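Local coordinates for uncharacterized protein PH0321 (Pyrococcus horikoshii, PDB 3BS4), which is of unknown function but is probably a KaiC-like protein, and binds an unidentified peptide in this structure, at residues 81-86 with 133-138. Residues are numbered along the deposited sequence; the frame is centred on the assembly and turned at random.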
ATOM      1  N   ASN A  81      16.416   9.309  -8.185  1.00 25.22           N
ATOM      2  CA  ASN A  81      16.548   8.565  -9.431  1.00 24.94           C
ATOM      3  C   ASN A  81      15.205   8.236 -10.076  1.00 24.09           C
ATOM      4  O   ASN A  81      15.144   7.439 -11.005  1.00 23.44           O
ATOM      5  CB  ASN A  81      17.418   7.317  -9.224  1.00 26.14           C
ATOM      6  CG  ASN A  81      18.908   7.671  -9.054  1.00 28.82           C
ATOM      7  OD1 ASN A  81      19.610   7.904 -10.039  1.00 33.79           O
ATOM      8  ND2 ASN A  81      19.377   7.739  -7.808  1.00 31.37           N
ATOM      9  N   HIS A  82      14.144   8.863  -9.571  1.00 23.08           N
ATOM     10  CA  HIS A  82      12.813   8.837 -10.202  1.00 23.50           C
ATOM     11  C   HIS A  82      12.126   7.476 -10.174  1.00 22.70           C
ATOM     12  O   HIS A  82      11.207   7.241 -10.953  1.00 23.54           O
ATOM     13  CB  HIS A  82      12.885   9.387 -11.646  1.00 24.43           C
ATOM     14  CG  HIS A  82      13.179  10.853 -11.700  1.00 27.78           C
ATOM     15  ND1 HIS A  82      14.331  11.361 -12.259  1.00 30.64           N
ATOM     16  CD2 HIS A  82      12.488  11.915 -11.228  1.00 28.91           C
ATOM     17  CE1 HIS A  82      14.331  12.676 -12.140  1.00 31.67           C
ATOM     18  NE2 HIS A  82      13.220  13.040 -11.524  1.00 32.10           N
ATOM     19  N   ARG A  83      12.574   6.586  -9.291  1.00 21.50           N
ATOM     20  CA  ARG A  83      11.962   5.261  -9.166  1.00 20.91           C
ATOM     21  C   ARG A  83      10.789   5.285  -8.200  1.00 20.23           C
ATOM     22  O   ARG A  83       9.827   4.530  -8.364  1.00 20.77           O
ATOM     23  CB  ARG A  83      12.978   4.234  -8.662  1.00 21.46           C
ATOM     24  CG  ARG A  83      14.188   4.059  -9.596  1.00 23.76           C
ATOM     25  CD  ARG A  83      13.733   3.678 -10.998  1.00 25.50           C
ATOM     26  NE  ARG A  83      14.824   3.060 -11.766  1.00 28.45           N
ATOM     27  CZ  ARG A  83      15.760   3.730 -12.441  1.00 30.22           C
ATOM     28  NH1 ARG A  83      15.771   5.059 -12.467  1.00 30.52           N
ATOM     29  NH2 ARG A  83      16.693   3.058 -13.097  1.00 30.65           N
ATOM     30  N   LEU A  84      10.907   6.129  -7.183  1.00 19.09           N
ATOM     31  CA  LEU A  84       9.903   6.227  -6.122  1.00 19.34           C
ATOM     32  C   LEU A  84       9.266   7.618  -6.128  1.00 19.43           C
ATOM     33  O   LEU A  84       9.980   8.626  -6.230  1.00 19.41           O
ATOM     34  CB  LEU A  84      10.584   5.956  -4.783  1.00 19.71           C
ATOM     35  CG  LEU A  84       9.776   6.129  -3.495  1.00 19.19           C
ATOM     36  CD1 LEU A  84       8.581   5.162  -3.480  1.00 17.21           C
ATOM     37  CD2 LEU A  84      10.682   5.953  -2.280  1.00 18.93           C
ATOM     38  N   ALA A  85       7.935   7.666  -6.033  1.00 18.50           N
ATOM     39  CA  ALA A  85       7.205   8.926  -5.841  1.00 18.02           C
ATOM     40  C   ALA A  85       6.450   8.805  -4.528  1.00 18.51           C
ATOM     41  O   ALA A  85       5.870   7.760  -4.259  1.00 19.37           O
ATOM     42  CB  ALA A  85       6.237   9.169  -6.973  1.00 18.88           C
ATOM     43  N   ILE A  86       6.478   9.860  -3.717  1.00 17.97           N
ATOM     44  CA  ILE A  86       5.756   9.840  -2.441  1.00 18.68           C
ATOM     45  C   ILE A  86       4.791  10.998  -2.407  1.00 19.20           C
ATOM     46  O   ILE A  86       5.181  12.142  -2.676  1.00 20.63           O
ATOM     47  CB  ILE A  86       6.700   9.918  -1.212  1.00 18.63           C
ATOM     48  CG1 ILE A  86       7.656   8.717  -1.198  1.00 19.31           C
ATOM     49  CG2 ILE A  86       5.884   9.973   0.088  1.00 18.81           C
ATOM     50  CD1 ILE A  86       8.701   8.723  -0.089  1.00 19.22           C
ATOM     51  N   LEU A 133      10.367  10.438 -19.194  1.00 16.92           N
ATOM     52  CA  LEU A 133      11.670   9.789 -19.100  1.00 17.06           C
ATOM     53  C   LEU A 133      11.686   8.368 -19.663  1.00 17.89           C
ATOM     54  O   LEU A 133      12.739   7.710 -19.675  1.00 18.40           O
ATOM     55  CB  LEU A 133      12.173   9.829 -17.652  1.00 16.80           C
ATOM     56  CG  LEU A 133      12.252  11.205 -16.976  1.00 17.33           C
ATOM     57  CD1 LEU A 133      12.814  11.086 -15.534  1.00 17.67           C
ATOM     58  CD2 LEU A 133      13.122  12.219 -17.779  1.00 18.42           C
ATOM     59  N   ASN A 134      10.517   7.910 -20.119  1.00 18.12           N
ATOM     60  CA  ASN A 134      10.319   6.541 -20.646  1.00 19.03           C
ATOM     61  C   ASN A 134      10.621   5.459 -19.610  1.00 19.34           C
ATOM     62  O   ASN A 134      11.169   4.390 -19.923  1.00 19.16           O
ATOM     63  CB  ASN A 134      11.118   6.292 -21.948  1.00 19.01           C
ATOM     64  CG  ASN A 134      10.651   5.046 -22.677  1.00 21.18           C
ATOM     65  OD1 ASN A 134       9.451   4.854 -22.895  1.00 26.28           O
ATOM     66  ND2 ASN A 134      11.590   4.181 -23.035  1.00 21.98           N
ATOM     67  N   LEU A 135      10.249   5.737 -18.362  1.00 18.83           N
ATOM     68  CA  LEU A 135      10.602   4.834 -17.284  1.00 19.34           C
ATOM     69  C   LEU A 135       9.604   3.698 -17.108  1.00 19.18           C
ATOM     70  O   LEU A 135       9.914   2.752 -16.396  1.00 19.12           O
ATOM     71  CB  LEU A 135      10.826   5.580 -15.962  1.00 19.19           C
ATOM     72  CG  LEU A 135      12.108   6.418 -15.914  1.00 20.21           C
ATOM     73  CD1 LEU A 135      12.141   7.277 -14.665  1.00 21.32           C
ATOM     74  CD2 LEU A 135      13.359   5.524 -15.996  1.00 23.32           C
ATOM     75  N   PHE A 136       8.429   3.770 -17.733  1.00 19.77           N
ATOM     76  CA  PHE A 136       7.503   2.633 -17.645  1.00 21.18           C
ATOM     77  C   PHE A 136       8.027   1.420 -18.408  1.00 22.73           C
ATOM     78  O   PHE A 136       7.753   0.277 -18.045  1.00 22.69           O
ATOM     79  CB  PHE A 136       6.110   2.972 -18.164  1.00 20.98           C
ATOM     80  CG  PHE A 136       5.333   3.923 -17.293  1.00 20.17           C
ATOM     81  CD1 PHE A 136       4.688   3.473 -16.130  1.00 21.16           C
ATOM     82  CD2 PHE A 136       5.183   5.246 -17.663  1.00 19.29           C
ATOM     83  CE1 PHE A 136       3.931   4.356 -15.356  1.00 21.23           C
ATOM     84  CE2 PHE A 136       4.427   6.126 -16.899  1.00 21.79           C
ATOM     85  CZ  PHE A 136       3.805   5.676 -15.742  1.00 20.51           C
ATOM     86  N   GLU A 137       8.795   1.680 -19.466  1.00 24.08           N
ATOM     87  CA  GLU A 137       9.303   0.616 -20.325  1.00 25.81           C
ATOM     88  C   GLU A 137      10.099  -0.428 -19.552  1.00 24.66           C
ATOM     89  O   GLU A 137      11.087  -0.104 -18.913  1.00 24.99           O
ATOM     90  CB  GLU A 137      10.153   1.226 -21.439  1.00 27.15           C
ATOM     91  CG  GLU A 137      11.101   0.243 -22.126  1.00 32.19           C
ATOM     92  CD  GLU A 137      10.371  -0.814 -22.931  1.00 38.18           C
ATOM     93  OE1 GLU A 137       9.395  -0.463 -23.638  1.00 41.05           O
ATOM     94  OE2 GLU A 137      10.784  -2.000 -22.857  1.00 42.04           O
ATOM     95  N   GLY A 138       9.637  -1.680 -19.610  1.00 25.07           N
ATOM     96  CA  GLY A 138      10.315  -2.805 -18.964  1.00 24.93           C
ATOM     97  C   GLY A 138      10.143  -2.859 -17.454  1.00 25.13           C
ATOM     98  O   GLY A 138      10.782  -3.668 -16.781  1.00 26.61           O
TER
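Arg83 NH1 donates a hydrogen bond to Asn81 O at 2.9 Å, and the same nitrogen lies 4.3 Å from Leu135 CD2. The bond is bent, with an N-H...O angle of 131°. The oxygen sits somewhat out of the guanidinium plane, and the methyl of Leu135 approaches that group obliquely. Arg83 NE makes a salt bridge to Asp49, so NE and NH1 have separate partners.

No hydrogen bond joins 81-86 to 133-138; apolar contact does the work. Leu133 CD1 lies over one face of the His82 ring, 3.9 Å from its centroid, in a CH-pi contact. The methyl is displaced toward ND1, which it approaches to 3.6 Å. CG of His82 stands anti to the carbonyl carbon (chi1 -68°), which puts CG beside the backbone N and turns a face of the ring to Leu133. Leu135 CD1 packs on His82 CB at 3.8 Å, on the same side of the ring plane as Leu133 CD1. His82 O, also near Leu135 CD1, accepts a hydrogen bond from Trp130 NE1.

His82, with positive phi, is the C-prime residue of a Schellman motif ending helix 75-80, and Asn134 closes helix 115-132 in the same way. The contact is a small surface patch. It joins the turn leading into strand 84-87 to the loop that runs from helix 115-132 to strand 141-146. Strand 51-56 lies between these two strands in the sheet.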